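Local atomic coordinates of 5' nucleotidase family protein (Staphylococcus aureus subsp. aureus, PDB entry 4Q7F), a protein that belongs to the 5' nucleotidase family, pairing a calcineurin-like phosphoesterase domain that holds manganese and magnesium ions with a C-terminal domain of the 5'-nucleotidase type. Residues Ser65-Asp69 and Met100-Phe104; Phe346-Leu351 and Leu504-Leu509; Ser355-Cys361 and Tyr470-Val474. All coordinates share one frame; numbering follows the deposited sequence.

Contact 1. Residues Ser65-Asp69 and Met100-Phe104; sequences SFKID and MAFDF
At the edge of a mixed sheet in the calcineurin-like phosphoesterase domain, the chain leaving helix 91-99 arrives beside strand 65-69, and the backbone of Lys-67 is held by Asp-103 at two points, the carboxylate and the amide, as the edge strand begins. Lys-67 N donates to Asp-103 OD2 (2.9 Å) through that oxygen's anti lone pair, while Asp-103 N returns a nearly straight bond to Lys-67 O (2.9 Å, 169° at the hydrogen). Further along, Asp-69 N reaches Phe-104 O at 3.2 Å, next to the single parallel bridge between Ile-68 and Phe-104. The Lys-67 side chain starts anti to the backbone N (chi1 -177°), and Lys-67 CG lies over one face of the Phe-102 ring in a CH-pi contact, 3.7 Å from the centroid and offset toward the rim. A bend at chi3 (58°) then brings NZ to Met-100 O, 2.7 Å away; Asn-52 and Glu-56 of helix 48-59 also bind this ammonium. On the sheet face shared by Ile-68 and Phe-104, Ile-68 CG1 lies over the Phe-104 ring, 4.0 Å from its centroid. The buried ammonium thus has a carbonyl, an amide oxygen and a carboxylate around it, and its charge is probably neutralised largely by Glu-56.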
loop_
_atom_site.group_PDB
_atom_site.type_symbol
_atom_site.label_atom_id
_atom_site.label_comp_id
_atom_site.label_asym_id
_atom_site.label_seq_id
_atom_site.Cartn_x
_atom_site.Cartn_y
_atom_site.Cartn_z
ATOM N N SER A 65 -22.805 -7.380 17.292
ATOM C CA SER A 65 -21.838 -6.699 16.457
ATOM C C SER A 65 -20.872 -7.654 15.806
ATOM O O SER A 65 -20.600 -8.750 16.334
ATOM C CB SER A 65 -21.034 -5.723 17.304
ATOM O OG SER A 65 -20.211 -6.420 18.226
ATOM N N PHE A 66 -20.320 -7.178 14.681
ATOM C CA PHE A 66 -19.353 -7.889 13.878
ATOM C C PHE A 66 -18.082 -7.046 13.708
ATOM O O PHE A 66 -18.129 -5.806 13.665
ATOM C CB PHE A 66 -19.939 -8.262 12.506
ATOM C CG PHE A 66 -20.880 -9.419 12.560
ATOM C CD1 PHE A 66 -22.163 -9.262 13.056
ATOM C CD2 PHE A 66 -20.484 -10.674 12.102
ATOM C CE1 PHE A 66 -23.035 -10.330 13.102
ATOM C CE2 PHE A 66 -21.349 -11.748 12.159
ATOM C CZ PHE A 66 -22.630 -11.579 12.663
ATOM N N LYS A 67 -16.964 -7.759 13.630
ATOM C CA LYS A 67 -15.624 -7.188 13.530
ATOM C C LYS A 67 -14.953 -7.712 12.249
ATOM O O LYS A 67 -14.852 -8.934 12.008
ATOM C CB LYS A 67 -14.884 -7.515 14.834
ATOM C CG LYS A 67 -13.498 -6.958 14.991
ATOM C CD LYS A 67 -13.121 -6.715 16.462
ATOM C CE LYS A 67 -13.198 -7.934 17.355
ATOM N NZ LYS A 67 -12.473 -7.715 18.640
ATOM N N ILE A 68 -14.488 -6.761 11.433
ATOM C CA ILE A 68 -13.957 -7.019 10.105
ATOM C C ILE A 68 -12.599 -6.398 9.830
ATOM O O ILE A 68 -12.334 -5.279 10.255
ATOM C CB ILE A 68 -14.918 -6.375 9.073
ATOM C CG1 ILE A 68 -16.338 -6.905 9.284
ATOM C CG2 ILE A 68 -14.426 -6.565 7.633
ATOM C CD1 ILE A 68 -17.426 -6.202 8.509
ATOM N N ASP A 69 -11.724 -7.169 9.197
ATOM C CA ASP A 69 -10.446 -6.643 8.663
ATOM C C ASP A 69 -10.596 -6.587 7.149
ATOM O O ASP A 69 -10.881 -7.598 6.505
ATOM C CB ASP A 69 -9.219 -7.459 9.052
ATOM C CG ASP A 69 -7.936 -6.851 8.467
ATOM O OD1 ASP A 69 -7.729 -7.048 7.255
ATOM O OD2 ASP A 69 -7.164 -6.169 9.205
HETATM N N MSE A 100 -8.325 -11.685 19.012
HETATM C CA MSE A 100 -9.357 -10.638 18.948
HETATM C C MSE A 100 -10.727 -11.078 18.506
HETATM O O MSE A 100 -11.668 -10.283 18.494
HETATM C CB MSE A 100 -8.810 -9.577 17.990
HETATM C CG MSE A 100 -7.601 -8.925 18.646
HETATM SE SE MSE A 100 -6.877 -7.598 17.413
HETATM C CE MSE A 100 -5.314 -7.188 18.544
ATOM N N ALA A 101 -10.850 -12.322 18.075
ATOM C CA ALA A 101 -12.144 -12.857 17.637
ATOM C C ALA A 101 -12.872 -12.048 16.569
ATOM O O ALA A 101 -13.991 -11.589 16.781
ATOM C CB ALA A 101 -13.046 -13.126 18.831
ATOM N N PHE A 102 -12.216 -11.883 15.407
ATOM C CA PHE A 102 -12.837 -11.257 14.253
ATOM C C PHE A 102 -13.821 -12.249 13.639
ATOM O O PHE A 102 -13.784 -13.452 13.935
ATOM C CB PHE A 102 -11.809 -10.890 13.189
ATOM C CG PHE A 102 -11.098 -9.612 13.445
ATOM C CD1 PHE A 102 -10.114 -9.531 14.420
ATOM C CD2 PHE A 102 -11.357 -8.490 12.652
ATOM C CE1 PHE A 102 -9.439 -8.340 14.643
ATOM C CE2 PHE A 102 -10.693 -7.315 12.862
ATOM C CZ PHE A 102 -9.723 -7.229 13.849
ATOM N N ASP A 103 -14.676 -11.738 12.767
ATOM C CA ASP A 103 -15.695 -12.540 12.129
ATOM C C ASP A 103 -15.313 -12.874 10.722
ATOM O O ASP A 103 -15.530 -13.999 10.255
ATOM C CB ASP A 103 -17.038 -11.810 12.227
ATOM C CG ASP A 103 -17.504 -11.684 13.676
ATOM O OD1 ASP A 103 -17.795 -12.745 14.301
ATOM O OD2 ASP A 103 -17.556 -10.540 14.196
ATOM N N PHE A 104 -14.701 -11.914 10.034
ATOM C CA PHE A 104 -14.247 -12.178 8.716
ATOM C C PHE A 104 -13.384 -11.036 8.214
ATOM O O PHE A 104 -13.234 -9.978 8.874
ATOM C CB PHE A 104 -15.398 -12.469 7.743
ATOM C CG PHE A 104 -16.401 -11.368 7.625
ATOM C CD1 PHE A 104 -16.203 -10.331 6.741
ATOM C CD2 PHE A 104 -17.560 -11.395 8.378
ATOM C CE1 PHE A 104 -17.137 -9.312 6.630
ATOM C CE2 PHE A 104 -18.499 -10.389 8.277
ATOM C CZ PHE A 104 -18.284 -9.347 7.392
#

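Contact 2. Residues Phe346-Leu351 and Leu504-Leu509; sequences FMNYAL and LLIDFL
Aromatic contacts dominate where Phe-508 of helix 501-511 reaches helix 342-355 and enters between Phe-346 and Tyr-349. The Phe-346 and Phe-508 side chains run alongside each other in opposite senses, with Phe-346 CE1 3.6 Å from Phe-508 CD1 and the ring planes steeply inclined at 74°. Tyr-349 meets the far end of the same ring rim to rim: Phe-508 CZ lies in the plane of the tyrosine ring at its edge, 3.5 Å from Tyr-349 CD2, and the two planes are almost perpendicular. All three rings leave their helices with CG opposite the backbone N (chi1 -175° for Phe-508), which extends Phe-508 toward helix 342-355.

A CH-pi contact adds to the packing of this ring. Ala-350 CB points at helix 501-511 and makes an off-centre CH-pi contact with the Phe-508 ring, 4.2 Å from its centroid. This is a crossed helix pair of the C-terminal domain, with local axes 10.2 Å apart and almost at right angles (87°); the backbones come nearest at Ala-350 and Phe-508.

Aliphatic contacts flank the aromatic cluster. Leu-504 extends one methyl, CD2, to Ala-350 CB and the other, CD1, to Leu-351 CD2 at 3.8 Å, the Leu-504 side chain lying nearly perpendicular to that of Leu-351. Phe-346 spans two leucines with its outer atoms: CE2 approaches Leu-505 CD2 at 4.1 Å, and CZ approaches Leu-509 CD2 at 4.0 Å. Beyond the pair, Met-515 packs on Phe-346 and Pro-518 on Tyr-349.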
loop_
_atom_site.group_PDB
_atom_site.type_symbol
_atom_site.label_atom_id
_atom_site.label_comp_id
_atom_site.label_asym_id
_atom_site.label_seq_id
_atom_site.Cartn_x
_atom_site.Cartn_y
_atom_site.Cartn_z
ATOM N N PHE A 346 23.483 8.002 -3.383
ATOM C CA PHE A 346 23.921 6.755 -2.786
ATOM C C PHE A 346 23.074 5.559 -3.216
ATOM O O PHE A 346 23.623 4.520 -3.560
ATOM C CB PHE A 346 23.911 6.880 -1.271
ATOM C CG PHE A 346 23.803 5.574 -0.551
ATOM C CD1 PHE A 346 24.882 4.726 -0.455
ATOM C CD2 PHE A 346 22.613 5.203 0.041
ATOM C CE1 PHE A 346 24.771 3.521 0.213
ATOM C CE2 PHE A 346 22.495 4.004 0.716
ATOM C CZ PHE A 346 23.581 3.159 0.803
HETATM N N MSE A 347 21.747 5.692 -3.162
HETATM C CA MSE A 347 20.858 4.587 -3.513
HETATM C C MSE A 347 21.052 4.225 -4.956
HETATM O O MSE A 347 21.209 3.058 -5.279
HETATM C CB MSE A 347 19.387 4.902 -3.232
HETATM C CG MSE A 347 19.087 4.883 -1.723
HETATM SE SE MSE A 347 17.145 4.790 -1.421
HETATM C CE MSE A 347 16.676 6.596 -2.063
ATOM N N ASN A 348 21.022 5.216 -5.839
ATOM C CA ASN A 348 21.243 4.957 -7.261
ATOM C C ASN A 348 22.619 4.328 -7.555
ATOM O O ASN A 348 22.720 3.424 -8.374
ATOM C CB ASN A 348 21.004 6.216 -8.085
ATOM C CG ASN A 348 19.534 6.417 -8.405
ATOM O OD1 ASN A 348 18.923 5.600 -9.113
ATOM N ND2 ASN A 348 18.963 7.511 -7.927
ATOM N N TYR A 349 23.656 4.779 -6.853
ATOM C CA TYR A 349 24.964 4.212 -7.026
ATOM C C TYR A 349 24.957 2.734 -6.634
ATOM O O TYR A 349 25.508 1.905 -7.358
ATOM C CB TYR A 349 26.036 4.972 -6.254
ATOM C CG TYR A 349 27.409 4.371 -6.494
ATOM C CD1 TYR A 349 28.054 4.540 -7.714
ATOM C CD2 TYR A 349 28.042 3.608 -5.519
ATOM C CE1 TYR A 349 29.292 3.975 -7.950
ATOM C CE2 TYR A 349 29.283 3.041 -5.749
ATOM C CZ TYR A 349 29.904 3.236 -6.961
ATOM O OH TYR A 349 31.134 2.676 -7.195
ATOM N N ALA A 350 24.306 2.388 -5.517
ATOM C CA ALA A 350 24.259 0.987 -5.101
ATOM C C ALA A 350 23.597 0.121 -6.174
ATOM O O ALA A 350 24.038 -0.992 -6.449
ATOM C CB ALA A 350 23.543 0.834 -3.763
ATOM N N LEU A 351 22.541 0.645 -6.783
ATOM C CA LEU A 351 21.828 -0.072 -7.828
ATOM C C LEU A 351 22.675 -0.186 -9.112
ATOM O O LEU A 351 22.703 -1.236 -9.769
ATOM C CB LEU A 351 20.485 0.606 -8.118
ATOM C CG LEU A 351 19.423 0.555 -7.027
ATOM C CD1 LEU A 351 18.239 1.437 -7.421
ATOM C CD2 LEU A 351 18.963 -0.859 -6.704
ATOM N N LEU A 504 19.815 -5.248 -0.240
ATOM C CA LEU A 504 20.727 -4.707 -1.229
ATOM C C LEU A 504 21.488 -3.534 -0.606
ATOM O O LEU A 504 22.706 -3.458 -0.741
ATOM C CB LEU A 504 19.983 -4.334 -2.524
ATOM C CG LEU A 504 20.811 -3.863 -3.720
ATOM C CD1 LEU A 504 20.025 -4.061 -5.013
ATOM C CD2 LEU A 504 21.286 -2.427 -3.561
ATOM N N LEU A 505 20.792 -2.646 0.093
ATOM C CA LEU A 505 21.451 -1.522 0.781
ATOM C C LEU A 505 22.381 -2.021 1.903
ATOM O O LEU A 505 23.473 -1.503 2.088
ATOM C CB LEU A 505 20.430 -0.518 1.327
ATOM C CG LEU A 505 19.551 0.185 0.284
ATOM C CD1 LEU A 505 18.658 1.204 0.944
ATOM C CD2 LEU A 505 20.389 0.847 -0.806
ATOM N N ILE A 506 21.949 -3.032 2.640
ATOM C CA ILE A 506 22.772 -3.606 3.701
ATOM C C ILE A 506 24.069 -4.198 3.127
ATOM O O ILE A 506 25.148 -3.980 3.685
ATOM C CB ILE A 506 21.991 -4.680 4.481
ATOM C CG1 ILE A 506 20.871 -4.005 5.291
ATOM C CG2 ILE A 506 22.935 -5.485 5.372
ATOM C CD1 ILE A 506 19.950 -4.955 6.054
ATOM N N ASP A 507 23.950 -4.950 2.029
ATOM C CA ASP A 507 25.110 -5.551 1.345
ATOM C C ASP A 507 26.099 -4.474 0.925
ATOM O O ASP A 507 27.280 -4.568 1.228
ATOM C CB ASP A 507 24.687 -6.351 0.099
ATOM C CG ASP A 507 23.952 -7.631 0.446
ATOM O OD1 ASP A 507 23.990 -8.057 1.605
ATOM O OD2 ASP A 507 23.325 -8.216 -0.438
ATOM N N PHE A 508 25.611 -3.451 0.231
ATOM C CA PHE A 508 26.486 -2.376 -0.209
ATOM C C PHE A 508 27.174 -1.735 0.991
ATOM O O PHE A 508 28.397 -1.558 0.999
ATOM C CB PHE A 508 25.719 -1.316 -0.993
ATOM C CG PHE A 508 26.603 -0.247 -1.566
ATOM C CD1 PHE A 508 26.981 0.841 -0.799
ATOM C CD2 PHE A 508 27.078 -0.341 -2.866
ATOM C CE1 PHE A 508 27.808 1.823 -1.319
ATOM C CE2 PHE A 508 27.900 0.642 -3.398
ATOM C CZ PHE A 508 28.272 1.724 -2.623
ATOM N N LEU A 509 26.388 -1.400 2.011
ATOM C CA LEU A 509 26.929 -0.789 3.225
ATOM C C LEU A 509 28.021 -1.633 3.879
ATOM O O LEU A 509 29.016 -1.097 4.360
ATOM C CB LEU A 509 25.813 -0.526 4.235
ATOM C CG LEU A 509 24.874 0.642 3.934
ATOM C CD1 LEU A 509 23.722 0.655 4.926
ATOM C CD2 LEU A 509 25.635 1.960 3.975
#

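Contact 3. Residues Ser355-Cys361 and Tyr470-Val474; sequences SDADVAC and YTICV
Asp-358 and Thr-471 lie nearly perpendicular to each other, and each side chain binds the other's backbone where two parallel strands begin to pair. Thr-471 N meets Asp-358 OD2 at 2.9 Å from above the carboxylate plane, 41° out of it. In return Asp-358 N donates to Thr-471 OG1 (3.0 Å), which chi1 of 54° places between the threonine's own N and carbonyl carbon; a water joins the same hydroxyl to Asp-356 O. Tyr-470 presents its ring edge to Asp-358 OD2. From here the parallel pairing takes over: Val-359 N binds Thr-471 O, Cys-473 N binds Val-359 O at 2.7 Å, and Cys-361 N binds Cys-473 O. Side chains alternate between the two faces. Val-359 and Ile-472 lie on one, slanting across each other with CG1 of the valine 3.8 Å from CD1 of the isoleucine. Ala-360 and Cys-473 lie on the other, their CB atoms 4.0 Å apart. Beside Cys-473, Ser-355 OG accepts from Ala-357 N in an ST turn and also bonds to Leu-351 O. Helix 342-355 covers Ala-360 through Asn-348, Leu-351 and Leu-352, while strands 435-438 and 390-396 extend the sheet beyond 359-363 and 469-475 respectively.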
loop_
_atom_site.group_PDB
_atom_site.type_symbol
_atom_site.label_atom_id
_atom_site.label_comp_id
_atom_site.label_asym_id
_atom_site.label_seq_id
_atom_site.Cartn_x
_atom_site.Cartn_y
_atom_site.Cartn_z
ATOM N N SER A 355 23.841 -3.874 -10.482
ATOM C CA SER A 355 23.228 -4.281 -11.753
ATOM C C SER A 355 24.035 -4.116 -13.030
ATOM O O SER A 355 23.755 -4.794 -14.040
ATOM C CB SER A 355 21.934 -3.468 -11.929
ATOM O OG SER A 355 22.227 -2.120 -12.269
ATOM N N ASP A 356 25.017 -3.217 -12.983
ATOM C CA ASP A 356 25.870 -2.884 -14.127
ATOM C C ASP A 356 25.077 -2.274 -15.284
ATOM O O ASP A 356 25.528 -2.296 -16.422
ATOM C CB ASP A 356 26.692 -4.098 -14.596
ATOM C CG ASP A 356 27.689 -4.575 -13.542
ATOM O OD1 ASP A 356 27.958 -3.836 -12.561
ATOM O OD2 ASP A 356 28.212 -5.692 -13.702
ATOM N N ALA A 357 23.907 -1.715 -14.988
ATOM C CA ALA A 357 23.075 -1.073 -16.024
ATOM C C ALA A 357 23.605 0.295 -16.378
ATOM O O ALA A 357 24.414 0.861 -15.643
ATOM C CB ALA A 357 21.642 -0.935 -15.557
ATOM N N ASP A 358 23.130 0.846 -17.490
ATOM C CA ASP A 358 23.535 2.195 -17.870
ATOM C C ASP A 358 22.869 3.219 -16.963
ATOM O O ASP A 358 23.450 4.263 -16.662
ATOM C CB ASP A 358 23.097 2.536 -19.300
ATOM C CG ASP A 358 23.620 1.554 -20.339
ATOM O OD1 ASP A 358 24.798 1.125 -20.256
ATOM O OD2 ASP A 358 22.835 1.222 -21.255
ATOM N N VAL A 359 21.633 2.911 -16.545
ATOM C CA VAL A 359 20.829 3.817 -15.778
ATOM C C VAL A 359 20.120 3.042 -14.659
ATOM O O VAL A 359 19.889 1.829 -14.773
ATOM C CB VAL A 359 19.784 4.492 -16.692
ATOM C CG1 VAL A 359 18.862 5.420 -15.916
ATOM C CG2 VAL A 359 20.492 5.253 -17.823
ATOM N N ALA A 360 19.870 3.737 -13.567
ATOM C CA ALA A 360 19.113 3.176 -12.444
ATOM C C ALA A 360 18.145 4.239 -11.948
ATOM O O ALA A 360 18.262 5.415 -12.316
ATOM C CB ALA A 360 20.034 2.726 -11.336
ATOM N N CYS A 361 17.167 3.830 -11.148
ATOM C CA CYS A 361 16.248 4.774 -10.567
ATOM C C CYS A 361 15.614 4.184 -9.326
ATOM O O CYS A 361 15.597 2.964 -9.157
ATOM C CB CYS A 361 15.166 5.185 -11.538
ATOM S SG CYS A 361 13.987 3.877 -11.944
ATOM N N TYR A 470 19.438 0.955 -24.357
ATOM C CA TYR A 470 20.140 1.192 -23.082
ATOM C C TYR A 470 19.558 0.261 -22.069
ATOM O O TYR A 470 18.527 -0.341 -22.331
ATOM C CB TYR A 470 19.941 2.631 -22.595
ATOM C CG TYR A 470 20.421 3.692 -23.553
ATOM C CD1 TYR A 470 21.732 4.146 -23.526
ATOM C CD2 TYR A 470 19.561 4.241 -24.491
ATOM C CE1 TYR A 470 22.176 5.125 -24.418
ATOM C CE2 TYR A 470 20.003 5.207 -25.399
ATOM C CZ TYR A 470 21.303 5.653 -25.340
ATOM O OH TYR A 470 21.745 6.624 -26.224
ATOM N N THR A 471 20.222 0.129 -20.931
ATOM C CA THR A 471 19.722 -0.701 -19.839
ATOM C C THR A 471 19.437 0.131 -18.597
ATOM O O THR A 471 20.189 1.048 -18.253
ATOM C CB THR A 471 20.677 -1.851 -19.452
ATOM O OG1 THR A 471 21.987 -1.346 -19.175
ATOM C CG2 THR A 471 20.749 -2.845 -20.567
ATOM N N ILE A 472 18.356 -0.235 -17.900
ATOM C CA ILE A 472 17.963 0.477 -16.718
ATOM C C ILE A 472 17.580 -0.494 -15.612
ATOM O O ILE A 472 16.899 -1.487 -15.841
ATOM C CB ILE A 472 16.831 1.503 -17.018
ATOM C CG1 ILE A 472 16.507 2.341 -15.788
ATOM C CG2 ILE A 472 15.573 0.813 -17.539
ATOM C CD1 ILE A 472 15.573 3.506 -16.079
ATOM N N CYS A 473 18.104 -0.225 -14.433
ATOM C CA CYS A 473 17.753 -1.000 -13.232
ATOM C C CYS A 473 16.551 -0.331 -12.580
ATOM O O CYS A 473 16.614 0.858 -12.181
ATOM C CB CYS A 473 18.919 -1.014 -12.250
ATOM S SG CYS A 473 18.630 -2.064 -10.828
ATOM N N VAL A 474 15.443 -1.070 -12.491
ATOM C CA VAL A 474 14.243 -0.582 -11.844
ATOM C C VAL A 474 13.800 -1.625 -10.824
ATOM O O VAL A 474 14.275 -2.774 -10.840
ATOM C CB VAL A 474 13.110 -0.302 -12.844
ATOM C CG1 VAL A 474 13.628 0.586 -13.971
ATOM C CG2 VAL A 474 12.538 -1.598 -13.412
HETATM O O HOH W 1 23.699 -3.358 -18.798
#

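In the fold
All three contacts are largely buried, yet they divide between two domains. Contact 1 lies in the phosphoesterase domain, across the chain's centre from the other two and about 42 Å from contact 2 and 46 Å from contact 3 between centres. Contacts 2 and 3 are neighbours, their centres about 14 Å apart, joined by helix 342-355, which leads into strand 359-363; Leu-351 CB packs against Ala-360 CB at 3.9 Å. Contact 2 is wholly apolar, as suits two helices meeting through side chains. Contact 3 is an interior strand pairing, and contact 1, at a sheet edge, is mainly a loop against a strand, with one parallel bridge at its end; in each an aspartate accepts from the partner backbone.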